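PDB 1Y89: devB protein, which is of unassigned function but probably acts as a 6-phosphogluconolactonase, hydrolysing 6-phosphogluconolactone in the pentose phosphate pathway. Local coordinates for residues K179-A184 and A216-T221; R186-V191 and V224-L229. One frame throughout, in Å; residues are numbered along the deposited sequence.

Overall arrangement
Both interactions belong to one region of the fold, their centres about 11 Å apart. The segments alternate along the chain: helix 178-183 leads directly into strand 186-191, and helix 214-217 leads, through the loop of interaction 1, into strand 224-230. Interaction 1 therefore joins the two approaches, and interaction 2 the two strands that follow, side by side and parallel in the eight-stranded mixed sheet. The two contacts also touch: Tyr-189 OH lies 2.8 Å from Ile-218 O, a probable hydrogen bond, and Thr-225 OG1 probably binds Ser-220 N. Helix end, loop and strand pair thus form one continuous unit in a sheet with a largely parallel, Rossmann-like core.

Interaction 1. Residues K179-A184 and A216-T221; sequences KVLQAA and AKIHST
Gln-182, in the last turn of helix 178-183, comes closest to Ser-220 of the loop after helix 214-217, with their CA atoms 4.2 Å apart, and a straight backbone bond joins Thr-221 N to Gln-182 O at 2.9 Å (168° at the hydrogen). The amide lies in the carbonyl plane, on a lone pair of the oxygen. Two CA-H...O contacts accompany it, Gln-182 CA to His-219 O and Ser-220 CA to Gln-182 O. Ser-220 has OG anti to its backbone N (chi1 176°), and this hydroxyl donates to Ala-184 O at 2.7 Å, nearly along the C=O axis; the same OG is also bonded to Gly-223 N. Gln-182 lays CB and CG against His-219 O, its chain extended beyond CG. Its amide reaches the loop through a water that accepts from Gln-182 NE2 (2.9 Å) and from His-219 N and donates to Lys-217 O (2.8 Å), bridging the backbone where helix 214-217 gives way to loop. Among the apolar groups, Ile-218 CG2 meets Leu-181 CB at 3.6 Å and Leu-181 CD2 at 3.7 Å, the two side chains crossing obliquely. Leu-181 also packs on Ile-135 and Leu-137 of strand 134-137, and Ile-218 touches Leu-148. Polar bonds to the helix end and the water bridge thus stand beside an apolar Leu-181/Ile-218 contact. The arrangement joins two helix-to-strand connections of an alpha/beta fold, at the ends from which the parallel strands 186-191 and 224-230 set out.

Interaction 2. Residues R186-V191 and V224-L229; sequences RISYLV and VTEWYL
Tyr-189, Tyr-228 and Arg-186 have the most surface buried between strands 186-191 and 224-229, which run parallel in continuous register from Arg-186 beside Val-224. Backbone bonds link them from Ile-187 N to Val-224 O as far as Val-191 N to Tyr-228 O. Tyr-189 and Trp-227 lie side by side, pointing the same way; the tyrosine ring and the six-membered ring of Trp-227 form an offset stack, centroids 4.5 Å apart and planes at 26°. Tyr-189 CD2 comes over the indole face, 3.6 Å from Trp-227 CZ2, while Tyr-189 CB makes a CH-pi contact with the six-membered ring. Thr-225 CG2 meets the edge of the tyrosine ring. On the other face Arg-186, extended from CG to NE with CG anti to the backbone N (chi1 176°), brings its guanidinium edge to Glu-226. Two nitrogens grip the single oxygen OE1 in a salt bridge: Arg-186 NE at 2.8 Å from Glu-226 OE1, above the carboxylate plane, and NH2 on the syn lone pair. Ser-188 OG donates to the anti lone pair of Glu-226 OE1 at 2.6 Å, which gives this oxygen three donors and would concentrate negative charge there. Tyr-228 OH accepts a weak bond from Arg-186 NH2, guanidinium and ring planes 37° apart, while Tyr-228 CB packs on Leu-190 CD2 (3.7 Å). Asp-20 of helix 10-25 forms a second salt bridge with Arg-186, and Asn-3 holds Glu-226 OE2. The pair lies between strands 134-137 and 2-7, with helix 10-25 packed on the Tyr-228 face and helix 197-205 against Trp-227, Val-191 and Leu-229.

Interaction 1. Residues K179-A184 and A216-T221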
loop_
_atom_site.group_PDB
_atom_site.type_symbol
_atom_site.label_atom_id
_atom_site.label_comp_id
_atom_site.label_asym_id
_atom_site.label_seq_id
_atom_site.Cartn_x
_atom_site.Cartn_y
_atom_site.Cartn_z
ATOM N N LYS A 179 -4.674 14.687 -18.211
ATOM C CA LYS A 179 -3.261 14.588 -18.540
ATOM C C LYS A 179 -2.352 14.869 -17.350
ATOM O O LYS A 179 -1.334 14.175 -17.151
ATOM C CB LYS A 179 -2.968 15.597 -19.656
ATOM C CG LYS A 179 -1.538 15.761 -20.000
ATOM C CD LYS A 179 -1.489 16.772 -21.185
ATOM C CE LYS A 179 -0.106 16.935 -21.682
ATOM N NZ LYS A 179 -0.037 17.765 -22.962
ATOM N N VAL A 180 -2.686 15.897 -16.570
ATOM C CA VAL A 180 -1.855 16.190 -15.391
ATOM C C VAL A 180 -1.975 15.064 -14.336
ATOM O O VAL A 180 -0.974 14.630 -13.721
ATOM C CB VAL A 180 -2.237 17.561 -14.781
ATOM C CG1 VAL A 180 -1.436 17.835 -13.506
ATOM C CG2 VAL A 180 -2.018 18.687 -15.868
ATOM N N LEU A 181 -3.196 14.591 -14.090
ATOM C CA LEU A 181 -3.339 13.439 -13.176
ATOM C C LEU A 181 -2.561 12.203 -13.610
ATOM O O LEU A 181 -1.906 11.547 -12.795
ATOM C CB LEU A 181 -4.819 13.067 -12.974
ATOM C CG LEU A 181 -5.655 13.863 -11.991
ATOM C CD1 LEU A 181 -5.482 15.391 -12.114
ATOM C CD2 LEU A 181 -7.194 13.459 -12.149
ATOM N N GLN A 182 -2.626 11.893 -14.899
ATOM C CA GLN A 182 -1.933 10.745 -15.461
ATOM C C GLN A 182 -0.394 10.876 -15.378
ATOM O O GLN A 182 0.316 9.866 -15.267
ATOM C CB GLN A 182 -2.386 10.562 -16.922
ATOM C CG GLN A 182 -3.854 10.123 -17.078
ATOM C CD GLN A 182 -4.394 10.331 -18.505
ATOM O OE1 GLN A 182 -3.940 11.222 -19.225
ATOM N NE2 GLN A 182 -5.398 9.531 -18.895
ATOM N N ALA A 183 0.118 12.112 -15.425
ATOM C CA ALA A 183 1.565 12.348 -15.342
ATOM C C ALA A 183 2.168 12.315 -13.934
ATOM O O ALA A 183 3.402 12.334 -13.768
ATOM C CB ALA A 183 1.906 13.677 -16.043
ATOM N N ALA A 184 1.307 12.316 -12.917
ATOM C CA ALA A 184 1.760 12.403 -11.521
ATOM C C ALA A 184 2.472 11.132 -11.042
ATOM O O ALA A 184 2.225 10.030 -11.563
ATOM C CB ALA A 184 0.595 12.751 -10.615
ATOM N N ALA A 216 -12.778 5.947 -12.626
ATOM C CA ALA A 216 -12.441 4.593 -13.138
ATOM C C ALA A 216 -11.392 4.602 -14.272
ATOM O O ALA A 216 -10.637 3.629 -14.444
ATOM C CB ALA A 216 -13.692 3.869 -13.619
ATOM N N LYS A 217 -11.361 5.679 -15.047
ATOM C CA LYS A 217 -10.533 5.788 -16.259
ATOM C C LYS A 217 -9.159 6.423 -16.075
ATOM O O LYS A 217 -8.261 6.246 -16.909
ATOM C CB LYS A 217 -11.285 6.605 -17.325
ATOM C CG LYS A 217 -12.546 5.943 -17.828
ATOM C CD LYS A 217 -13.155 6.779 -18.947
ATOM C CE LYS A 217 -14.605 6.389 -19.200
ATOM N NZ LYS A 217 -14.679 5.034 -19.825
ATOM N N ILE A 218 -8.994 7.202 -15.014
ATOM C CA ILE A 218 -7.790 8.014 -14.871
ATOM C C ILE A 218 -6.835 7.335 -13.909
ATOM O O ILE A 218 -7.180 7.094 -12.743
ATOM C CB ILE A 218 -8.156 9.479 -14.430
ATOM C CG1 ILE A 218 -8.835 10.213 -15.607
ATOM C CG2 ILE A 218 -6.891 10.250 -14.014
ATOM C CD1 ILE A 218 -9.539 11.533 -15.196
ATOM N N HIS A 219 -5.648 6.985 -14.385
ATOM C CA HIS A 219 -4.628 6.437 -13.470
ATOM C C HIS A 219 -3.271 7.042 -13.808
ATOM O O HIS A 219 -3.034 7.507 -14.949
ATOM C CB HIS A 219 -4.567 4.887 -13.549
ATOM C CG HIS A 219 -4.434 4.366 -14.941
ATOM N ND1 HIS A 219 -5.525 4.024 -15.716
ATOM C CD2 HIS A 219 -3.336 4.137 -15.708
ATOM C CE1 HIS A 219 -5.101 3.622 -16.906
ATOM N NE2 HIS A 219 -3.778 3.685 -16.929
ATOM N N SER A 220 -2.368 7.032 -12.840
ATOM C CA SER A 220 -0.994 7.405 -13.144
ATOM C C SER A 220 -0.442 6.456 -14.209
ATOM O O SER A 220 -0.459 5.208 -14.029
ATOM C CB SER A 220 -0.136 7.307 -11.896
ATOM O OG SER A 220 1.209 7.583 -12.221
ATOM N N THR A 221 0.062 7.026 -15.304
ATOM C CA THR A 221 0.629 6.220 -16.394
ATOM C C THR A 221 1.829 5.378 -15.958
ATOM O O THR A 221 1.866 4.185 -16.242
ATOM C CB THR A 221 1.086 7.113 -17.588
ATOM O OG1 THR A 221 0.029 8.036 -17.898
ATOM C CG2 THR A 221 1.441 6.255 -18.856
HETATM O O HOH W 1 -5.613 7.088 -17.415
#

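Interaction 2. Residues R186-V191 and V224-L229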
loop_
_atom_site.group_PDB
_atom_site.type_symbol
_atom_site.label_atom_id
_atom_site.label_comp_id
_atom_site.label_asym_id
_atom_site.label_seq_id
_atom_site.Cartn_x
_atom_site.Cartn_y
_atom_site.Cartn_z
ATOM N N ARG A 186 2.069 9.809 -8.185
ATOM C CA ARG A 186 1.198 9.140 -7.229
ATOM C C ARG A 186 -0.117 9.880 -7.181
ATOM O O ARG A 186 -0.130 11.107 -6.979
ATOM C CB ARG A 186 1.863 9.132 -5.843
ATOM C CG ARG A 186 0.965 8.522 -4.729
ATOM C CD ARG A 186 1.671 8.675 -3.385
ATOM N NE ARG A 186 0.888 8.051 -2.302
ATOM C CZ ARG A 186 1.123 8.217 -1.010
ATOM N NH1 ARG A 186 2.128 9.004 -0.600
ATOM N NH2 ARG A 186 0.330 7.607 -0.126
ATOM N N ILE A 187 -1.228 9.173 -7.406
ATOM C CA ILE A 187 -2.536 9.784 -7.217
ATOM C C ILE A 187 -3.316 8.860 -6.302
ATOM O O ILE A 187 -3.153 7.640 -6.366
ATOM C CB ILE A 187 -3.301 10.066 -8.570
ATOM C CG1 ILE A 187 -3.816 8.752 -9.198
ATOM C CG2 ILE A 187 -2.376 10.833 -9.600
ATOM C CD1 ILE A 187 -4.650 8.950 -10.546
ATOM N N SER A 188 -4.143 9.447 -5.445
ATOM C CA SER A 188 -4.788 8.691 -4.388
ATOM C C SER A 188 -6.224 9.124 -4.302
ATOM O O SER A 188 -6.492 10.257 -3.905
ATOM C CB SER A 188 -4.110 8.921 -3.009
ATOM O OG SER A 188 -2.700 8.724 -3.061
ATOM N N TYR A 189 -7.125 8.221 -4.674
ATOM C CA TYR A 189 -8.563 8.470 -4.578
ATOM C C TYR A 189 -9.022 8.160 -3.159
ATOM O O TYR A 189 -8.813 7.038 -2.684
ATOM C CB TYR A 189 -9.323 7.574 -5.550
ATOM C CG TYR A 189 -9.089 7.916 -7.004
ATOM C CD1 TYR A 189 -9.719 9.029 -7.577
ATOM C CD2 TYR A 189 -8.270 7.099 -7.822
ATOM C CE1 TYR A 189 -9.539 9.363 -8.902
ATOM C CE2 TYR A 189 -8.059 7.422 -9.180
ATOM C CZ TYR A 189 -8.715 8.545 -9.708
ATOM O OH TYR A 189 -8.551 8.905 -11.030
ATOM N N LEU A 190 -9.566 9.168 -2.474
ATOM C CA LEU A 190 -9.887 9.065 -1.053
ATOM C C LEU A 190 -11.401 8.919 -1.008
ATOM O O LEU A 190 -12.145 9.874 -1.283
ATOM C CB LEU A 190 -9.433 10.317 -0.288
ATOM C CG LEU A 190 -7.965 10.735 -0.503
ATOM C CD1 LEU A 190 -7.641 12.000 0.359
ATOM C CD2 LEU A 190 -6.988 9.543 -0.207
ATOM N N VAL A 191 -11.853 7.698 -0.693
ATOM C CA VAL A 191 -13.263 7.345 -0.921
ATOM C C VAL A 191 -13.797 6.700 0.340
ATOM O O VAL A 191 -13.584 5.508 0.551
ATOM C CB VAL A 191 -13.419 6.381 -2.115
ATOM C CG1 VAL A 191 -14.900 6.152 -2.423
ATOM C CG2 VAL A 191 -12.707 6.955 -3.359
ATOM N N VAL A 224 2.123 5.410 -9.295
ATOM C CA VAL A 224 1.211 4.721 -8.411
ATOM C C VAL A 224 -0.216 5.326 -8.451
ATOM O O VAL A 224 -0.377 6.551 -8.339
ATOM C CB VAL A 224 1.770 4.808 -6.959
ATOM C CG1 VAL A 224 0.841 4.119 -5.963
ATOM C CG2 VAL A 224 3.152 4.097 -6.929
ATOM N N THR A 225 -1.229 4.473 -8.599
ATOM C CA THR A 225 -2.611 4.922 -8.423
ATOM C C THR A 225 -3.131 4.206 -7.172
ATOM O O THR A 225 -2.989 2.986 -7.068
ATOM C CB THR A 225 -3.476 4.531 -9.618
ATOM O OG1 THR A 225 -2.937 5.110 -10.803
ATOM C CG2 THR A 225 -4.907 5.038 -9.442
ATOM N N GLU A 226 -3.728 4.947 -6.246
ATOM C CA GLU A 226 -4.196 4.361 -4.998
ATOM C C GLU A 226 -5.661 4.606 -4.781
ATOM O O GLU A 226 -6.198 5.672 -5.151
ATOM C CB GLU A 226 -3.439 4.967 -3.813
ATOM C CG GLU A 226 -1.961 4.831 -3.969
ATOM C CD GLU A 226 -1.186 5.414 -2.825
ATOM O OE1 GLU A 226 -1.439 6.582 -2.434
ATOM O OE2 GLU A 226 -0.311 4.684 -2.332
ATOM N N TRP A 227 -6.284 3.651 -4.104
ATOM C CA TRP A 227 -7.629 3.791 -3.603
ATOM C C TRP A 227 -7.579 3.623 -2.084
ATOM O O TRP A 227 -7.165 2.563 -1.583
ATOM C CB TRP A 227 -8.539 2.716 -4.232
ATOM C CG TRP A 227 -8.718 2.962 -5.716
ATOM C CD1 TRP A 227 -7.861 2.642 -6.712
ATOM C CD2 TRP A 227 -9.796 3.665 -6.316
ATOM N NE1 TRP A 227 -8.361 3.082 -7.929
ATOM C CE2 TRP A 227 -9.555 3.707 -7.702
ATOM C CE3 TRP A 227 -10.967 4.239 -5.813
ATOM C CZ2 TRP A 227 -10.437 4.313 -8.600
ATOM C CZ3 TRP A 227 -11.853 4.846 -6.719
ATOM C CH2 TRP A 227 -11.572 4.882 -8.085
ATOM N N TYR A 228 -7.960 4.667 -1.354
ATOM C CA TYR A 228 -7.988 4.628 0.121
ATOM C C TYR A 228 -9.459 4.520 0.521
ATOM O O TYR A 228 -10.230 5.443 0.246
ATOM C CB TYR A 228 -7.442 5.948 0.703
ATOM C CG TYR A 228 -5.924 6.028 0.792
ATOM C CD1 TYR A 228 -5.134 5.897 -0.338
ATOM C CD2 TYR A 228 -5.289 6.243 2.006
ATOM C CE1 TYR A 228 -3.751 5.943 -0.245
ATOM C CE2 TYR A 228 -3.915 6.296 2.116
ATOM C CZ TYR A 228 -3.147 6.134 0.981
ATOM O OH TYR A 228 -1.778 6.139 1.079
ATOM N N LEU A 229 -9.859 3.408 1.138
ATOM C CA LEU A 229 -11.254 3.261 1.537
ATOM C C LEU A 229 -11.320 3.025 3.035
ATOM O O LEU A 229 -10.349 2.551 3.635
ATOM C CB LEU A 229 -11.887 2.029 0.858
ATOM C CG LEU A 229 -11.789 1.829 -0.665
ATOM C CD1 LEU A 229 -12.636 0.630 -1.049
ATOM C CD2 LEU A 229 -12.167 3.010 -1.496
#